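Local coordinates for protein dephospho-CoA kinase (Mycobacterium paratuberculosis, PDB 6N39) that probably catalyses the last step of coenzyme A synthesis, the ATP-dependent phosphorylation of the 3'-hydroxyl of dephospho-CoA, at residues S23-S26 against S27-A30; N92-V95 against H96-G100; A108-P111 against A112-V116; Q195-N199 against E200-P204. One frame throughout, in Å; residues are numbered along the deposited sequence.

Contact 1. Residues S23-S26 against S27-A30; sequences SALS and SAFA. With ACT (acetate ion), chain B.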
ATOM      1  N   SER A  23      -5.365 -20.792   1.696  1.00 47.77           N
ATOM      2  CA  SER A  23      -6.792 -21.108   1.657  1.00 56.15           C
ATOM      3  C   SER A  23      -7.404 -21.134   3.052  1.00 49.20           C
ATOM      4  O   SER A  23      -8.547 -20.702   3.240  1.00 48.24           O
ATOM      5  CB  SER A  23      -7.017 -22.455   0.960  1.00 57.15           C
ATOM      6  OG  SER A  23      -6.753 -22.335  -0.423  1.00 74.43           O
ATOM      7  N   ALA A  24      -6.662 -21.642   4.038  1.00 43.92           N
ATOM      8  CA  ALA A  24      -7.141 -21.614   5.417  1.00 51.53           C
ATOM      9  C   ALA A  24      -7.348 -20.182   5.908  1.00 48.37           C
ATOM     10  O   ALA A  24      -8.343 -19.883   6.582  1.00 47.25           O
ATOM     11  CB  ALA A  24      -6.161 -22.363   6.322  1.00 44.22           C
ATOM     12  N   LEU A  25      -6.432 -19.274   5.565  1.00 45.33           N
ATOM     13  CA  LEU A  25      -6.567 -17.901   6.044  1.00 43.55           C
ATOM     14  C   LEU A  25      -7.720 -17.207   5.341  1.00 42.57           C
ATOM     15  O   LEU A  25      -8.471 -16.437   5.955  1.00 41.12           O
ATOM     16  CB  LEU A  25      -5.256 -17.137   5.837  1.00 37.80           C
ATOM     17  CG  LEU A  25      -5.278 -15.632   6.134  1.00 40.46           C
ATOM     18  CD1 LEU A  25      -5.818 -15.334   7.548  1.00 37.62           C
ATOM     19  CD2 LEU A  25      -3.890 -15.052   5.987  1.00 37.94           C
ATOM     20  N   SER A  26      -7.869 -17.475   4.046  1.00 39.97           N
ATOM     21  CA  SER A  26      -9.023 -16.998   3.300  1.00 40.76           C
ATOM     22  C   SER A  26     -10.328 -17.430   3.972  1.00 42.48           C
ATOM     23  O   SER A  26     -11.246 -16.625   4.155  1.00 41.85           O
ATOM     24  CB  SER A  26      -8.925 -17.537   1.867  1.00 48.81           C
ATOM     25  OG  SER A  26     -10.049 -17.183   1.105  1.00 59.15           O
ATOM     26  N   SER A  27     -10.424 -18.705   4.348  1.00 37.26           N
ATOM     27  CA  SER A  27     -11.628 -19.177   5.023  1.00 39.38           C
ATOM     28  C   SER A  27     -11.822 -18.479   6.366  1.00 44.63           C
ATOM     29  O   SER A  27     -12.954 -18.158   6.741  1.00 43.77           O
ATOM     30  CB  SER A  27     -11.565 -20.694   5.198  1.00 42.58           C
ATOM     31  OG  SER A  27     -12.641 -21.157   5.998  1.00 54.98           O
ATOM     32  N   ALA A  28     -10.734 -18.243   7.106  1.00 41.00           N
ATOM     33  CA  ALA A  28     -10.836 -17.536   8.386  1.00 42.69           C
ATOM     34  C   ALA A  28     -11.407 -16.125   8.205  1.00 42.03           C
ATOM     35  O   ALA A  28     -12.298 -15.684   8.964  1.00 44.19           O
ATOM     36  CB  ALA A  28      -9.458 -17.488   9.049  1.00 36.74           C
ATOM     37  N   PHE A  29     -10.930 -15.408   7.180  1.00 34.49           N
ATOM     38  CA  PHE A  29     -11.502 -14.087   6.912  1.00 32.56           C
ATOM     39  C   PHE A  29     -12.962 -14.203   6.478  1.00 38.69           C
ATOM     40  O   PHE A  29     -13.801 -13.389   6.882  1.00 36.78           O
ATOM     41  CB  PHE A  29     -10.677 -13.336   5.866  1.00 34.46           C
ATOM     42  CG  PHE A  29      -9.391 -12.765   6.401  1.00 36.15           C
ATOM     43  CD1 PHE A  29      -9.360 -12.103   7.624  1.00 40.63           C
ATOM     44  CD2 PHE A  29      -8.208 -12.894   5.680  1.00 39.66           C
ATOM     45  CE1 PHE A  29      -8.171 -11.572   8.120  1.00 38.72           C
ATOM     46  CE2 PHE A  29      -7.019 -12.364   6.166  1.00 39.10           C
ATOM     47  CZ  PHE A  29      -6.998 -11.714   7.387  1.00 37.17           C
ATOM     48  N   ALA A  30     -13.296 -15.230   5.684  1.00 36.07           N
ATOM     49  CA  ALA A  30     -14.696 -15.428   5.302  1.00 40.11           C
ATOM     50  C   ALA A  30     -15.574 -15.663   6.528  1.00 40.13           C
ATOM     51  O   ALA A  30     -16.746 -15.267   6.558  1.00 39.37           O
ATOM     52  CB  ALA A  30     -14.828 -16.605   4.328  1.00 38.09           C
TER
HETATM   53  C   ACT B 501      -2.678 -23.216   0.995  1.00 65.35           C
HETATM   54  O   ACT B 501      -1.425 -23.215   1.187  1.00 77.02           O
HETATM   55  OXT ACT B 501      -3.330 -22.663   0.058  1.00 61.27           O
HETATM   56  CH3 ACT B 501      -3.561 -24.002   2.052  1.00 51.90           C
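The aromatic ring of Phe29 takes a methyl group of Leu25 over one face: CD1 of Leu25 stands 4.0 Å from the centroid of the Phe29 ring and 30° off its normal, a CH-pi contact displaced toward the CE2 side. There the approach is closest, with Leu25 CD1 3.5 Å from Phe29 CE2, and Leu25 CG follows at the same ring atom. The opposite face is covered from helix 187-210 by Ile202 CD1, with Trp198 coming in obliquely near Phe29 CD1. Two torsions bring leucine and ring together: Leu25 holds CG opposite its backbone N (chi1 173°), which lets CD1 lean toward the next turn, while Phe29 holds CG opposite its carbonyl carbon (chi1 -76°), which tips the ring back toward Leu25, one turn earlier. Both residues sit on the helix 22-31, whose first residues close the P-loop (Walker A) of this nucleotide kinase; Ser23 and Ala24 belong to its predicted ATP site. An acetate ion, probably a crystallisation additive, lies at the start of this helix, where its OXT accepts a hydrogen bond from Ser23 N at 3.2 Å and a weak one from Ser23 OG, while Gly21 N also binds the ion. Downstream, regular i to i+4 bonds carry the backbone, among them Phe29 N to Leu25 O at 2.9 Å. Leu25 also reaches Leu14, Val136 and Val138 of the parallel sheet, and Ala28 packs with Leu25 and Phe29 against Ala194 of helix 187-210.

Contact 2. Residues N92-V95 against H96-G100; sequences NGIV and HPLVG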
ATOM      1  N   ASN A  92      -7.210 -17.989 -23.477  1.00 79.90           N
ATOM      2  CA  ASN A  92      -7.439 -16.811 -22.642  1.00 76.34           C
ATOM      3  C   ASN A  92      -8.644 -16.012 -23.127  1.00 68.09           C
ATOM      4  O   ASN A  92      -9.468 -15.581 -22.319  1.00 64.46           O
ATOM      5  CB  ASN A  92      -6.195 -15.921 -22.616  1.00 83.59           C
ATOM      6  CG  ASN A  92      -5.042 -16.541 -21.853  1.00 89.66           C
ATOM      7  OD1 ASN A  92      -5.163 -17.631 -21.290  1.00 83.41           O
ATOM      8  ND2 ASN A  92      -3.906 -15.847 -21.838  1.00 99.54           N
ATOM      9  N   GLY A  93      -8.762 -15.798 -24.439  1.00 76.00           N
ATOM     10  CA  GLY A  93      -9.917 -15.078 -24.951  1.00 77.14           C
ATOM     11  C   GLY A  93     -11.227 -15.738 -24.577  1.00 72.10           C
ATOM     12  O   GLY A  93     -12.255 -15.065 -24.453  1.00 70.34           O
ATOM     13  N   ILE A  94     -11.209 -17.058 -24.389  1.00 69.97           N
ATOM     14  CA  ILE A  94     -12.414 -17.748 -23.931  1.00 69.85           C
ATOM     15  C   ILE A  94     -12.605 -17.579 -22.427  1.00 66.71           C
ATOM     16  O   ILE A  94     -13.694 -17.227 -21.957  1.00 68.70           O
ATOM     17  CB  ILE A  94     -12.357 -19.235 -24.321  1.00 72.67           C
ATOM     18  CG1 ILE A  94     -12.544 -19.395 -25.829  1.00 76.37           C
ATOM     19  CG2 ILE A  94     -13.406 -20.022 -23.541  1.00 72.18           C
ATOM     20  CD1 ILE A  94     -12.513 -20.835 -26.298  1.00 80.00           C
ATOM     21  N   VAL A  95     -11.548 -17.814 -21.651  1.00 67.33           N
ATOM     22  CA  VAL A  95     -11.707 -18.022 -20.214  1.00 58.60           C
ATOM     23  C   VAL A  95     -11.740 -16.697 -19.458  1.00 63.46           C
ATOM     24  O   VAL A  95     -12.556 -16.511 -18.548  1.00 55.86           O
ATOM     25  CB  VAL A  95     -10.593 -18.946 -19.688  1.00 64.09           C
ATOM     26  CG1 VAL A  95     -10.579 -18.963 -18.158  1.00 63.74           C
ATOM     27  CG2 VAL A  95     -10.774 -20.350 -20.234  1.00 62.55           C
ATOM     28  N   HIS A  96     -10.852 -15.762 -19.803  1.00 64.01           N
ATOM     29  CA  HIS A  96     -10.721 -14.553 -18.994  1.00 64.65           C
ATOM     30  C   HIS A  96     -11.985 -13.695 -18.977  1.00 57.18           C
ATOM     31  O   HIS A  96     -12.333 -13.195 -17.892  1.00 52.38           O
ATOM     32  CB  HIS A  96      -9.499 -13.743 -19.456  1.00 72.31           C
ATOM     33  CG  HIS A  96      -8.186 -14.390 -19.122  1.00 84.76           C
ATOM     34  ND1 HIS A  96      -6.970 -13.779 -19.356  1.00 89.74           N
ATOM     35  CD2 HIS A  96      -7.898 -15.597 -18.577  1.00 83.32           C
ATOM     36  CE1 HIS A  96      -5.993 -14.582 -18.972  1.00 89.59           C
ATOM     37  NE2 HIS A  96      -6.529 -15.691 -18.493  1.00 85.05           N
ATOM     38  N   PRO A  97     -12.707 -13.482 -20.084  1.00 56.57           N
ATOM     39  CA  PRO A  97     -13.960 -12.716 -19.965  1.00 53.56           C
ATOM     40  C   PRO A  97     -14.985 -13.390 -19.070  1.00 57.42           C
ATOM     41  O   PRO A  97     -15.715 -12.701 -18.349  1.00 57.53           O
ATOM     42  CB  PRO A  97     -14.446 -12.607 -21.414  1.00 57.71           C
ATOM     43  CG  PRO A  97     -13.191 -12.752 -22.245  1.00 60.73           C
ATOM     44  CD  PRO A  97     -12.365 -13.753 -21.493  1.00 59.08           C
ATOM     45  N   LEU A  98     -15.054 -14.724 -19.087  1.00 56.74           N
ATOM     46  CA  LEU A  98     -15.997 -15.427 -18.224  1.00 51.83           C
ATOM     47  C   LEU A  98     -15.632 -15.247 -16.757  1.00 52.77           C
ATOM     48  O   LEU A  98     -16.515 -15.042 -15.910  1.00 53.35           O
ATOM     49  CB  LEU A  98     -16.039 -16.910 -18.594  1.00 49.63           C
ATOM     50  CG  LEU A  98     -16.436 -17.226 -20.037  1.00 56.96           C
ATOM     51  CD1 LEU A  98     -16.164 -18.679 -20.354  1.00 58.50           C
ATOM     52  CD2 LEU A  98     -17.898 -16.894 -20.264  1.00 58.01           C
ATOM     53  N   VAL A  99     -14.333 -15.303 -16.445  1.00 54.19           N
ATOM     54  CA  VAL A  99     -13.870 -15.033 -15.086  1.00 50.97           C
ATOM     55  C   VAL A  99     -14.220 -13.607 -14.674  1.00 52.24           C
ATOM     56  O   VAL A  99     -14.682 -13.365 -13.552  1.00 46.62           O
ATOM     57  CB  VAL A  99     -12.358 -15.293 -14.974  1.00 46.11           C
ATOM     58  CG1 VAL A  99     -11.860 -14.882 -13.599  1.00 45.02           C
ATOM     59  CG2 VAL A  99     -12.045 -16.756 -15.235  1.00 52.83           C
ATOM     60  N   GLY A 100     -13.986 -12.640 -15.566  1.00 50.69           N
ATOM     61  CA  GLY A 100     -14.317 -11.258 -15.247  1.00 53.88           C
ATOM     62  C   GLY A 100     -15.796 -11.063 -14.977  1.00 50.62           C
ATOM     63  O   GLY A 100     -16.184 -10.381 -14.022  1.00 52.03           O
TER
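Asn92 and His96, one turn apart, lie side by side with the amide stacked on the imidazole, their planes only 17° apart. This is an i to i+4 pair on the long helix 87-109 of the kinase domain, well away from the predicted ATP site. Asn92 CB provides a CH-pi contact, 4.0 Å from the centroid of the His96 ring and 14° off its normal, while the amide carbon Asn92 CG comes closer to the rim, 3.6 Å from His96 CE1. Matching first torsions bring the flat groups into step: each side chain has CG opposite its own carbonyl carbon (chi1 -70° in both). The His96 ring leans back toward the N-terminal end and so comes over the Asn92 amide, which leaves the helix almost straight outward. In the backbone, His96 N donates to Asn92 O at 2.9 Å, tying together the two turns that carry the stack.

The next turn is altered by Pro97, whose nitrogen has no hydrogen to give; its CD lies 3.2 Å from Gly93 O, and the helix is kinked here. Regular bonding resumes with Val99 N to Val95 O at 3.0 Å, alongside a valine pair whose branches cross, Val95 CG1 meeting Val99 CG2. On another flank of the helix, Ile94 packs against Ala56 and Leu57 of helix 52-61. Its carbonyl points along the helix to the next turn, where Leu98 CD1 rests 3.3 Å from Ile94 O.

Contact 3. Residues A108-P111 against A112-V116; sequences ASVP and ADSVV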
ATOM      1  N   ALA A 108     -21.450  -7.727  -7.303  1.00 51.80           N
ATOM      2  CA  ALA A 108     -22.772  -7.114  -7.319  1.00 54.49           C
ATOM      3  C   ALA A 108     -23.755  -7.811  -6.384  1.00 57.76           C
ATOM      4  O   ALA A 108     -24.779  -7.219  -6.034  1.00 64.39           O
ATOM      5  CB  ALA A 108     -23.333  -7.105  -8.745  1.00 58.50           C
ATOM      6  N   SER A 109     -23.476  -9.044  -5.975  1.00 50.94           N
ATOM      7  CA  SER A 109     -24.429  -9.822  -5.190  1.00 57.82           C
ATOM      8  C   SER A 109     -24.227  -9.718  -3.678  1.00 63.70           C
ATOM      9  O   SER A 109     -25.011 -10.309  -2.927  1.00 63.73           O
ATOM     10  CB  SER A 109     -24.359 -11.296  -5.595  1.00 61.23           C
ATOM     11  OG  SER A 109     -23.171 -11.888  -5.092  1.00 75.15           O
ATOM     12  N   VAL A 110     -23.210  -9.004  -3.209  1.00 56.53           N
ATOM     13  CA  VAL A 110     -22.900  -8.982  -1.778  1.00 54.86           C
ATOM     14  C   VAL A 110     -23.286  -7.630  -1.190  1.00 50.37           C
ATOM     15  O   VAL A 110     -23.452  -6.661  -1.941  1.00 47.62           O
ATOM     16  CB  VAL A 110     -21.409  -9.264  -1.532  1.00 52.75           C
ATOM     17  CG1 VAL A 110     -21.043 -10.670  -2.009  1.00 55.81           C
ATOM     18  CG2 VAL A 110     -20.574  -8.207  -2.230  1.00 47.04           C
ATOM     19  N   PRO A 111     -23.423  -7.515   0.134  1.00 52.39           N
ATOM     20  CA  PRO A 111     -23.707  -6.209   0.742  1.00 52.31           C
ATOM     21  C   PRO A 111     -22.713  -5.139   0.313  1.00 46.46           C
ATOM     22  O   PRO A 111     -21.526  -5.403   0.106  1.00 50.54           O
ATOM     23  CB  PRO A 111     -23.604  -6.493   2.244  1.00 52.13           C
ATOM     24  CG  PRO A 111     -24.045  -7.937   2.356  1.00 52.79           C
ATOM     25  CD  PRO A 111     -23.464  -8.603   1.131  1.00 52.27           C
ATOM     26  N   ALA A 112     -23.214  -3.907   0.207  1.00 44.29           N
ATOM     27  CA  ALA A 112     -22.395  -2.801  -0.278  1.00 44.49           C
ATOM     28  C   ALA A 112     -21.259  -2.456   0.677  1.00 48.90           C
ATOM     29  O   ALA A 112     -20.235  -1.924   0.238  1.00 46.02           O
ATOM     30  CB  ALA A 112     -23.266  -1.570  -0.519  1.00 51.10           C
ATOM     31  N   ASP A 113     -21.409  -2.742   1.978  1.00 39.75           N
ATOM     32  CA  ASP A 113     -20.345  -2.466   2.938  1.00 44.24           C
ATOM     33  C   ASP A 113     -19.284  -3.567   2.995  1.00 44.75           C
ATOM     34  O   ASP A 113     -18.456  -3.552   3.909  1.00 40.92           O
ATOM     35  CB  ASP A 113     -20.929  -2.241   4.343  1.00 44.71           C
ATOM     36  CG  ASP A 113     -21.546  -3.508   4.940  1.00 49.29           C
ATOM     37  OD1 ASP A 113     -21.912  -4.423   4.176  1.00 50.03           O
ATOM     38  OD2 ASP A 113     -21.672  -3.585   6.175  1.00 44.81           O
ATOM     39  N   SER A 114     -19.282  -4.504   2.050  1.00 42.89           N
ATOM     40  CA  SER A 114     -18.401  -5.658   2.138  1.00 42.44           C
ATOM     41  C   SER A 114     -16.932  -5.260   1.996  1.00 44.10           C
ATOM     42  O   SER A 114     -16.584  -4.245   1.378  1.00 46.12           O
ATOM     43  CB  SER A 114     -18.748  -6.675   1.053  1.00 44.57           C
ATOM     44  OG  SER A 114     -20.043  -7.208   1.244  1.00 45.08           O
ATOM     45  N   VAL A 115     -16.063  -6.092   2.576  1.00 34.61           N
ATOM     46  CA  VAL A 115     -14.630  -6.073   2.298  1.00 35.15           C
ATOM     47  C   VAL A 115     -14.325  -7.243   1.373  1.00 42.25           C
ATOM     48  O   VAL A 115     -14.756  -8.374   1.637  1.00 36.21           O
ATOM     49  CB  VAL A 115     -13.806  -6.173   3.594  1.00 39.00           C
ATOM     50  CG1 VAL A 115     -12.320  -6.192   3.263  1.00 37.50           C
ATOM     51  CG2 VAL A 115     -14.186  -5.038   4.583  1.00 31.89           C
ATOM     52  N   VAL A 116     -13.590  -6.988   0.290  1.00 35.42           N
ATOM     53  CA  VAL A 116     -13.291  -8.009  -0.712  1.00 40.44           C
ATOM     54  C   VAL A 116     -11.862  -8.482  -0.489  1.00 42.19           C
ATOM     55  O   VAL A 116     -10.925  -7.680  -0.538  1.00 38.73           O
ATOM     56  CB  VAL A 116     -13.470  -7.469  -2.144  1.00 41.60           C
ATOM     57  CG1 VAL A 116     -13.098  -8.538  -3.183  1.00 46.32           C
ATOM     58  CG2 VAL A 116     -14.899  -7.010  -2.362  1.00 50.14           C
TER
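Pro111 to Ser114 form a type I beta turn that bends the chain sharply, with Ala112 and Asp113 at its two corners. The closing backbone bond, Ser114 N to Pro111 O at 3.1 Å, is bent, with an angle of 144° at the hydrogen, and the donor stands 54° out of the carbonyl plane. The same oxygen takes a second, shorter bond from the serine side chain: Ser114 OG donates to Pro111 O at 2.6 Å, from the same face of the carbonyl as the amide. One residue thus grips a single acceptor with both its backbone and its hydroxyl. The hydroxyl reaches that oxygen because Ser114 OG lies opposite its carbonyl carbon and beside its own nitrogen (chi1 -65°).

The turn joins the end of helix 87-109 to strand 115-119, a helix-to-strand connection of the alpha/beta P-loop kinase fold. Immediately beyond it, Val115 forms backbone hydrogen bonds with Val35, and Val116 with Leu10 and Ile12, as the chain enters the parallel sheet. Among the side chains of the turn, the Pro111 ring meets the carboxylate of Asp113, whose OD1 comes 3.3 Å from Pro111 CB. Val110 also lies against the serine hydroxyl, its CG2 at 3.7 Å from Ser114 OG; Val110 and Ser114 both touch Val35 of strand 35-38, next to strand 115-119 in the sheet.

Contact 4. Residues Q195-N199 against E200-P204; sequences QQVWN and ERIVP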
ATOM      1  N   GLN A 195      -9.066 -13.179  13.078  1.00 33.90           N
ATOM      2  CA  GLN A 195     -10.107 -12.338  13.658  1.00 32.72           C
ATOM      3  C   GLN A 195      -9.520 -11.136  14.392  1.00 40.47           C
ATOM      4  O   GLN A 195     -10.156 -10.079  14.467  1.00 32.94           O
ATOM      5  CB  GLN A 195     -10.980 -13.134  14.624  1.00 33.14           C
ATOM      6  CG  GLN A 195     -12.229 -12.363  15.023  1.00 38.10           C
ATOM      7  CD  GLN A 195     -13.065 -13.104  16.031  1.00 54.05           C
ATOM      8  OE1 GLN A 195     -12.639 -13.319  17.169  1.00 55.13           O
ATOM      9  NE2 GLN A 195     -14.264 -13.503  15.626  1.00 56.34           N
ATOM     10  N   GLN A 196      -8.337 -11.291  14.971  1.00 37.48           N
ATOM     11  CA  GLN A 196      -7.651 -10.167  15.598  1.00 43.43           C
ATOM     12  C   GLN A 196      -7.345  -9.076  14.570  1.00 37.34           C
ATOM     13  O   GLN A 196      -7.572  -7.883  14.808  1.00 33.19           O
ATOM     14  CB  GLN A 196      -6.370 -10.698  16.229  1.00 43.28           C
ATOM     15  CG  GLN A 196      -5.889 -10.112  17.486  1.00 62.83           C
ATOM     16  CD  GLN A 196      -4.854 -11.040  18.106  1.00 81.07           C
ATOM     17  OE1 GLN A 196      -3.656 -10.912  17.847  1.00 81.36           O
ATOM     18  NE2 GLN A 196      -5.324 -12.015  18.889  1.00 83.12           N
ATOM     19  N   VAL A 197      -6.813  -9.478  13.421  1.00 32.95           N
ATOM     20  CA  VAL A 197      -6.531  -8.522  12.350  1.00 36.00           C
ATOM     21  C   VAL A 197      -7.823  -7.913  11.816  1.00 36.00           C
ATOM     22  O   VAL A 197      -7.894  -6.707  11.538  1.00 31.28           O
ATOM     23  CB  VAL A 197      -5.723  -9.212  11.237  1.00 39.85           C
ATOM     24  CG1 VAL A 197      -5.776  -8.400   9.957  1.00 42.56           C
ATOM     25  CG2 VAL A 197      -4.287  -9.423  11.702  1.00 38.90           C
ATOM     26  N   TRP A 198      -8.870  -8.730  11.694  1.00 34.73           N
ATOM     27  CA  TRP A 198     -10.184  -8.244  11.285  1.00 34.84           C
ATOM     28  C   TRP A 198     -10.687  -7.146  12.215  1.00 34.61           C
ATOM     29  O   TRP A 198     -11.032  -6.047  11.770  1.00 35.74           O
ATOM     30  CB  TRP A 198     -11.177  -9.407  11.257  1.00 34.75           C
ATOM     31  CG  TRP A 198     -12.495  -9.020  10.678  1.00 32.65           C
ATOM     32  CD1 TRP A 198     -13.626  -8.689  11.352  1.00 36.05           C
ATOM     33  CD2 TRP A 198     -12.799  -8.881   9.289  1.00 31.48           C
ATOM     34  NE1 TRP A 198     -14.634  -8.381  10.470  1.00 35.36           N
ATOM     35  CE2 TRP A 198     -14.144  -8.480   9.196  1.00 32.25           C
ATOM     36  CE3 TRP A 198     -12.062  -9.058   8.116  1.00 30.56           C
ATOM     37  CZ2 TRP A 198     -14.775  -8.270   7.975  1.00 37.52           C
ATOM     38  CZ3 TRP A 198     -12.685  -8.850   6.907  1.00 34.44           C
ATOM     39  CH2 TRP A 198     -14.029  -8.457   6.846  1.00 34.96           C
ATOM     40  N   ASN A 199     -10.736  -7.430  13.521  1.00 33.54           N
ATOM     41  CA  ASN A 199     -11.326  -6.495  14.474  1.00 29.74           C
ATOM     42  C   ASN A 199     -10.451  -5.264  14.675  1.00 41.08           C
ATOM     43  O   ASN A 199     -10.965  -4.160  14.869  1.00 32.58           O
ATOM     44  CB  ASN A 199     -11.528  -7.156  15.838  1.00 34.90           C
ATOM     45  CG  ASN A 199     -12.664  -8.183  15.860  1.00 38.19           C
ATOM     46  OD1 ASN A 199     -13.299  -8.462  14.850  1.00 32.22           O
ATOM     47  ND2 ASN A 199     -12.902  -8.759  17.033  1.00 31.47           N
ATOM     48  N   GLU A 200      -9.133  -5.437  14.711  1.00 34.60           N
ATOM     49  CA  GLU A 200      -8.269  -4.336  15.115  1.00 36.81           C
ATOM     50  C   GLU A 200      -7.816  -3.466  13.948  1.00 31.45           C
ATOM     51  O   GLU A 200      -7.404  -2.322  14.172  1.00 38.31           O
ATOM     52  CB  GLU A 200      -7.038  -4.877  15.852  1.00 36.85           C
ATOM     53  CG  GLU A 200      -7.374  -5.375  17.252  1.00 38.82           C
ATOM     54  CD  GLU A 200      -6.254  -6.220  17.864  1.00 50.71           C
ATOM     55  OE1 GLU A 200      -5.102  -6.130  17.386  1.00 46.37           O
ATOM     56  OE2 GLU A 200      -6.538  -6.981  18.816  1.00 51.19           O
ATOM     57  N   ARG A 201      -7.897  -3.963  12.720  1.00 31.84           N
ATOM     58  CA  ARG A 201      -7.348  -3.220  11.596  1.00 36.13           C
ATOM     59  C   ARG A 201      -8.321  -3.138  10.420  1.00 33.19           C
ATOM     60  O   ARG A 201      -8.579  -2.048   9.901  1.00 36.27           O
ATOM     61  CB  ARG A 201      -6.021  -3.847  11.153  1.00 37.52           C
ATOM     62  CG  ARG A 201      -5.147  -2.848  10.435  1.00 42.00           C
ATOM     63  CD  ARG A 201      -3.732  -3.309  10.280  1.00 37.14           C
ATOM     64  NE  ARG A 201      -3.076  -2.511   9.260  1.00 34.71           N
ATOM     65  CZ  ARG A 201      -1.814  -2.671   8.901  1.00 42.94           C
ATOM     66  NH1 ARG A 201      -1.068  -3.600   9.500  1.00 40.88           N
ATOM     67  NH2 ARG A 201      -1.296  -1.889   7.966  1.00 43.03           N
ATOM     68  N   ILE A 202      -8.895  -4.262  10.007  1.00 32.62           N
ATOM     69  CA  ILE A 202      -9.705  -4.254   8.793  1.00 29.82           C
ATOM     70  C   ILE A 202     -11.046  -3.573   9.030  1.00 37.85           C
ATOM     71  O   ILE A 202     -11.472  -2.734   8.225  1.00 40.76           O
ATOM     72  CB  ILE A 202      -9.869  -5.679   8.245  1.00 33.41           C
ATOM     73  CG1 ILE A 202      -8.510  -6.193   7.758  1.00 39.14           C
ATOM     74  CG2 ILE A 202     -10.848  -5.686   7.066  1.00 31.42           C
ATOM     75  CD1 ILE A 202      -8.482  -7.667   7.434  1.00 40.43           C
ATOM     76  N   VAL A 203     -11.737  -3.914  10.131  1.00 31.76           N
ATOM     77  CA  VAL A 203     -13.026  -3.277  10.410  1.00 30.13           C
ATOM     78  C   VAL A 203     -12.898  -1.756  10.495  1.00 38.64           C
ATOM     79  O   VAL A 203     -13.646  -1.053   9.793  1.00 34.24           O
ATOM     80  CB  VAL A 203     -13.666  -3.894  11.667  1.00 34.36           C
ATOM     81  CG1 VAL A 203     -14.736  -2.973  12.221  1.00 36.46           C
ATOM     82  CG2 VAL A 203     -14.266  -5.291  11.358  1.00 33.97           C
ATOM     83  N   PRO A 204     -12.008  -1.186  11.317  1.00 36.32           N
ATOM     84  CA  PRO A 204     -11.908   0.283  11.342  1.00 39.47           C
ATOM     85  C   PRO A 204     -11.391   0.877  10.033  1.00 37.04           C
ATOM     86  O   PRO A 204     -11.830   1.967   9.667  1.00 36.13           O
ATOM     87  CB  PRO A 204     -10.962   0.562  12.525  1.00 33.49           C
ATOM     88  CG  PRO A 204     -10.197  -0.716  12.726  1.00 34.61           C
ATOM     89  CD  PRO A 204     -11.128  -1.819  12.325  1.00 33.83           C
TER
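Trp198 lays one face of its indole against two branched side chains of the following turn. Ile202 CG2 sits over the six-membered ring, 4.1 Å from its centroid, in a CH-pi contact, while Val203 CG2 covers the pyrrole part and comes as near as 3.2 Å to Trp198 NE1. Both side chains cross that of Trp198 at about a right angle. With CG opposite the backbone N (chi1 -173°), the indole runs out beside the next turn, where its face meets both residues. Val197 CG1 meets Ile202 CD1 at 3.8 Å; this end is buried and continues into Phe29 of helix 22-31 and Val115 of strand 115-119, whereas Val203 lies at the exposed end of the indole.

The flank of Gln196 and Glu200 is looser and nearer solvent. The two run side by side, their amide and carboxylate planes 13° apart, with Glu200 OE2 meeting the aliphatic Gln196 CG at 3.5 Å.

The backbone of helix 187-210 widens here into a pi-type turn. Val197 O accepts both Arg201 N at 3.0 Å and Ile202 N at 3.1 Å, and Val203 N then bonds to Trp198 O five residues back. Pro204 has no N-H to offer the preceding turn, and the helix kinks there. Apolar groups thus seat the helix on the kinase core, and a salt bridge from Arg201 to Asp334, with Pro204 against Pro335, links it to the C-terminal GrpB-like region, consistent with that region's involvement in proper folding of the enzyme.

Contacts 1 and 4 are partly buried and meet directly: Phe29 CE1 touches Ile202 CD1 at 4.0 Å, joining helix 22-31 to helix 187-210 through apolar groups. Contact 3 is a surface turn, yet its last residues enter the sheet, and Val115 packs on Trp198 and Ile202 of contact 4. Contact 2, also at the surface, shares helix 87-109 with contact 3 but touches none of the others; its centre lies about 34 Å from that of contact 4. The chemistry follows position. Methyl groups on aromatic faces mark the buried pair, whereas an amide stacked on imidazole and a hydroxyl closing a turn mark the surface.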